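Local atomic coordinates of chloramphenicol acetyltransferase (Aliivibrio fischeri, PDB entry 6PXA), a protein that probably transfers the acetyl group of acetyl-CoA to the 3-hydroxyl of chloramphenicol, and here holds taurocholic acid. Residues 31-36 with 77-82. Sequence-based numbering, arbitrary orientation.
With TCH (taurocholic acid), chain M.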
ATOM      1  N   SER B  31       0.835   0.845  25.001  1.00 39.81           N
ATOM      2  CA  SER B  31       0.771   0.720  23.549  1.00 38.39           C
ATOM      3  C   SER B  31      -0.389   1.532  22.984  1.00 37.22           C
ATOM      4  O   SER B  31      -1.495   1.540  23.542  1.00 38.47           O
ATOM      5  CB  SER B  31       0.634  -0.753  23.173  1.00 39.21           C
ATOM      6  OG  SER B  31       1.717  -1.455  23.727  1.00 35.10           O
ATOM      7  N   TYR B  32      -0.125   2.228  21.869  1.00 38.96           N
ATOM      8  CA  TYR B  32      -1.069   3.178  21.302  1.00 38.12           C
ATOM      9  C   TYR B  32      -1.129   3.036  19.787  1.00 36.22           C
ATOM     10  O   TYR B  32      -0.176   2.596  19.137  1.00 39.92           O
ATOM     11  CB  TYR B  32      -0.681   4.637  21.635  1.00 44.94           C
ATOM     12  CG  TYR B  32       0.561   5.131  20.894  1.00 41.39           C
ATOM     13  CD1 TYR B  32       1.834   4.984  21.445  1.00 32.88           C
ATOM     14  CD2 TYR B  32       0.462   5.742  19.646  1.00 46.25           C
ATOM     15  CE1 TYR B  32       2.959   5.418  20.775  1.00 36.97           C
ATOM     16  CE2 TYR B  32       1.592   6.175  18.964  1.00 41.34           C
ATOM     17  CZ  TYR B  32       2.832   6.026  19.537  1.00 39.83           C
ATOM     18  OH  TYR B  32       3.967   6.460  18.884  1.00 44.10           O
ATOM     19  N   TYR B  33      -2.244   3.492  19.223  1.00 34.11           N
ATOM     20  CA  TYR B  33      -2.430   3.601  17.779  1.00 35.88           C
ATOM     21  C   TYR B  33      -2.644   5.070  17.438  1.00 39.38           C
ATOM     22  O   TYR B  33      -3.548   5.711  17.987  1.00 40.40           O
ATOM     23  CB  TYR B  33      -3.628   2.752  17.325  1.00 37.43           C
ATOM     24  CG  TYR B  33      -4.022   2.869  15.856  1.00 38.59           C
ATOM     25  CD1 TYR B  33      -3.105   2.608  14.848  1.00 41.20           C
ATOM     26  CD2 TYR B  33      -5.322   3.208  15.482  1.00 37.40           C
ATOM     27  CE1 TYR B  33      -3.463   2.695  13.489  1.00 32.48           C
ATOM     28  CE2 TYR B  33      -5.683   3.303  14.114  1.00 35.94           C
ATOM     29  CZ  TYR B  33      -4.732   3.043  13.131  1.00 35.65           C
ATOM     30  OH  TYR B  33      -5.036   3.125  11.773  1.00 38.25           O
ATOM     31  N   SER B  34      -1.835   5.594  16.524  1.00 43.72           N
ATOM     32  CA  SER B  34      -1.966   6.974  16.040  1.00 45.08           C
ATOM     33  C   SER B  34      -2.523   6.899  14.621  1.00 43.55           C
ATOM     34  O   SER B  34      -1.766   6.862  13.647  1.00 41.06           O
ATOM     35  CB  SER B  34      -0.631   7.710  16.080  1.00 43.90           C
ATOM     36  OG  SER B  34       0.386   6.938  15.456  1.00 43.60           O
ATOM     37  N   GLY B  35      -3.857   6.930  14.513  1.00 37.89           N
ATOM     38  CA  GLY B  35      -4.495   6.482  13.292  1.00 38.37           C
ATOM     39  C   GLY B  35      -5.191   7.572  12.511  1.00 44.51           C
ATOM     40  O   GLY B  35      -6.047   7.264  11.680  1.00 42.48           O
ATOM     41  N   PHE B  36      -4.811   8.842  12.744  1.00 40.57           N
ATOM     42  CA  PHE B  36      -5.509   9.967  12.126  1.00 44.55           C
ATOM     43  C   PHE B  36      -5.669   9.801  10.618  1.00 39.88           C
ATOM     44  O   PHE B  36      -6.743  10.067  10.070  1.00 40.09           O
ATOM     45  CB  PHE B  36      -4.773  11.281  12.418  1.00 47.59           C
ATOM     46  CG  PHE B  36      -5.345  12.473  11.684  1.00 42.29           C
ATOM     47  CD1 PHE B  36      -6.497  13.104  12.142  1.00 43.31           C
ATOM     48  CD2 PHE B  36      -4.738  12.963  10.528  1.00 45.22           C
ATOM     49  CE1 PHE B  36      -7.031  14.221  11.457  1.00 45.60           C
ATOM     50  CE2 PHE B  36      -5.275  14.062   9.846  1.00 48.18           C
ATOM     51  CZ  PHE B  36      -6.429  14.684  10.318  1.00 46.21           C
ATOM     52  N   CYS B  77       4.350  -0.316  22.764  1.00 41.81           N
ATOM     53  CA  CYS B  77       4.410  -0.422  21.318  1.00 40.80           C
ATOM     54  C   CYS B  77       3.833   0.832  20.685  1.00 35.68           C
ATOM     55  O   CYS B  77       2.892   1.439  21.203  1.00 40.75           O
ATOM     56  CB  CYS B  77       3.655  -1.653  20.807  1.00 42.51           C
ATOM     57  SG  CYS B  77       4.495  -3.182  21.184  1.00 43.51           S
ATOM     58  N   SER B  78       4.420   1.214  19.566  1.00 35.82           N
ATOM     59  CA  SER B  78       4.021   2.403  18.814  1.00 41.10           C
ATOM     60  C   SER B  78       3.513   1.917  17.475  1.00 37.29           C
ATOM     61  O   SER B  78       4.290   1.379  16.682  1.00 43.90           O
ATOM     62  CB  SER B  78       5.188   3.378  18.627  1.00 42.73           C
ATOM     63  OG  SER B  78       5.637   3.861  19.886  1.00 49.51           O
ATOM     64  N   ILE B  79       2.217   2.081  17.229  1.00 40.85           N
ATOM     65  CA  ILE B  79       1.584   1.586  16.008  1.00 35.98           C
ATOM     66  C   ILE B  79       1.127   2.783  15.173  1.00 34.90           C
ATOM     67  O   ILE B  79       0.192   3.503  15.553  1.00 36.13           O
ATOM     68  CB  ILE B  79       0.424   0.629  16.313  1.00 35.34           C
ATOM     69  CG1 ILE B  79       0.940  -0.569  17.129  1.00 36.12           C
ATOM     70  CG2 ILE B  79      -0.213   0.177  15.001  1.00 37.39           C
ATOM     71  CD1 ILE B  79      -0.104  -1.655  17.339  1.00 38.98           C
ATOM     72  N   ALA B  80       1.749   2.977  14.008  1.00 35.86           N
ATOM     73  CA  ALA B  80       1.464   4.158  13.197  1.00 33.77           C
ATOM     74  C   ALA B  80       0.249   3.955  12.289  1.00 37.74           C
ATOM     75  O   ALA B  80      -0.258   2.839  12.110  1.00 34.58           O
ATOM     76  CB  ALA B  80       2.688   4.551  12.358  1.00 33.43           C
ATOM     77  N   SER B  81      -0.196   5.060  11.684  1.00 40.02           N
ATOM     78  CA  SER B  81      -1.484   5.087  10.990  1.00 38.18           C
ATOM     79  C   SER B  81      -1.523   4.062   9.859  1.00 41.83           C
ATOM     80  O   SER B  81      -0.539   3.865   9.136  1.00 36.55           O
ATOM     81  CB  SER B  81      -1.754   6.483  10.441  1.00 33.76           C
ATOM     82  OG  SER B  81      -3.113   6.648  10.054  1.00 36.98           O
ATOM     83  N   GLY B  82      -2.660   3.382   9.730  1.00 37.23           N
ATOM     84  CA  GLY B  82      -2.853   2.436   8.651  1.00 40.75           C
ATOM     85  C   GLY B  82      -2.099   1.131   8.770  1.00 37.74           C
ATOM     86  O   GLY B  82      -2.211   0.292   7.870  1.00 34.06           O
TER
HETATM   87  C1  TCH M 301       4.788  16.810  16.199  1.00 65.23           C
HETATM   88  C2  TCH M 301       4.426  17.729  17.423  1.00 64.00           C
HETATM   89  C3  TCH M 301       5.702  18.080  18.242  1.00 68.30           C
HETATM   90  O3  TCH M 301       5.334  18.766  19.376  1.00 72.53           O
HETATM   91  C4  TCH M 301       6.545  16.812  18.653  1.00 62.79           C
HETATM   92  C5  TCH M 301       6.835  15.858  17.467  1.00 59.10           C
HETATM   93  C6  TCH M 301       7.587  14.580  17.934  1.00 56.21           C
HETATM   94  C7  TCH M 301       6.654  13.515  18.647  1.00 56.08           C
HETATM   95  O7  TCH M 301       6.312  13.977  19.909  1.00 50.63           O
HETATM   96  C8  TCH M 301       5.377  13.231  17.822  1.00 54.82           C
HETATM   97  C9  TCH M 301       4.636  14.586  17.473  1.00 59.02           C
HETATM   98  C10 TCH M 301       5.537  15.532  16.649  1.00 63.31           C
HETATM   99  C11 TCH M 301       3.299  14.262  16.775  1.00 59.89           C
HETATM  100  C12 TCH M 301       2.457  13.310  17.459  1.00 59.93           C
HETATM  101  O12 TCH M 301       1.890  13.850  18.623  1.00 53.46           O
HETATM  102  C13 TCH M 301       3.283  11.986  17.957  1.00 63.52           C
HETATM  103  C14 TCH M 301       4.381  12.355  18.658  1.00 59.09           C
HETATM  104  C15 TCH M 301       5.074  10.956  19.040  1.00 59.04           C
HETATM  105  C16 TCH M 301       3.937  10.114  19.362  1.00 59.25           C
HETATM  106  C17 TCH M 301       2.676  10.936  19.040  1.00 60.84           C
HETATM  107  C18 TCH M 301       3.662  11.193  16.696  1.00 66.54           C
HETATM  108  C19 TCH M 301       5.984  14.814  15.366  1.00 60.37           C
HETATM  109  O1S TCH M 301       0.906   8.873  27.490  1.00 58.28           O
HETATM  110  C20 TCH M 301       1.597  10.057  18.607  1.00 55.88           C
HETATM  111  C21 TCH M 301       0.269  10.775  18.237  1.00 51.00           C
HETATM  112  C22 TCH M 301       1.269   9.242  19.882  1.00 59.28           C
HETATM  113  C23 TCH M 301       0.607  10.085  20.964  1.00 57.83           C
HETATM  114  C24 TCH M 301       0.354   9.234  22.200  1.00 56.17           C
HETATM  115  N24 TCH M 301       1.426   9.009  23.137  1.00 55.78           N
HETATM  116  O24 TCH M 301      -0.702   8.753  22.383  1.00 47.87           O
HETATM  117  C25 TCH M 301       1.205   8.211  24.329  1.00 49.94           C
HETATM  118  C26 TCH M 301       2.470   8.322  25.160  1.00 56.12           C
HETATM  119  S26 TCH M 301       2.110   7.916  26.890  1.00 60.57           S
HETATM  120  O2S TCH M 301       1.578   6.355  26.875  1.00 58.85           O
HETATM  121  O3S TCH M 301       3.522   8.116  27.721  1.00 57.90           O
HETATM  122  O   HOH W   1       0.776   7.854  12.294  1.00 41.02           O
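Tyr32 has CG between its backbone N and carbonyl carbon (chi1 71°), on the face of the sheet it shares with Ser78, and its ring lies against the next strand; Tyr33 has CG anti to its N (chi1 175°), and its ring runs on the other face of the sheet toward Gly82. The Tyr32 ring is sandwiched. Ser78 CA makes an off-centre CH-pi contact with it, 4.2 Å from the centroid, with Ile79 N on that same side, while C22 of taurocholic acid lies over the opposite face, a tight approach at 3.2 Å from Tyr32 CE2. Ser78 OG comes within 3.2 Å of Tyr32 CE1 and may make a weak hydrogen bond to Tyr32 OH. Tyr33 crosses Ile79 at about a right angle, CD1 against the methyl CG2, and its OH accepts the N-H of Gly82 at 3.1 Å in a nearly straight bond (161°). That bond ties the ring tip to the turn after the second strand; Phe42 meets the same ring. A parallel ladder joins the two strands: Tyr32 N to Cys77 O, Ile79 N to Tyr32 O, and Ser34 N to Ile79 O at 3.1 Å. Ser31 OG begins it by accepting Cys77 N at 3.0 Å, and also bonds Gly74 O. At the far end the ladder gives way to water: one molecule accepts Ser81 N at 3.0 Å and bonds Ser34 OG weakly, while Ser81 OG pairs with His38. Tyr32 and Ser34 line one of the bile-acid pockets, and His93 of the second subunit packs on Tyr32. Short parallel strands 32-34 and 78-80, stacked in register side by side on neighbouring coils of one face, are characteristic of the left-handed parallel beta-helix of hexapeptide-repeat xenobiotic acetyltransferases.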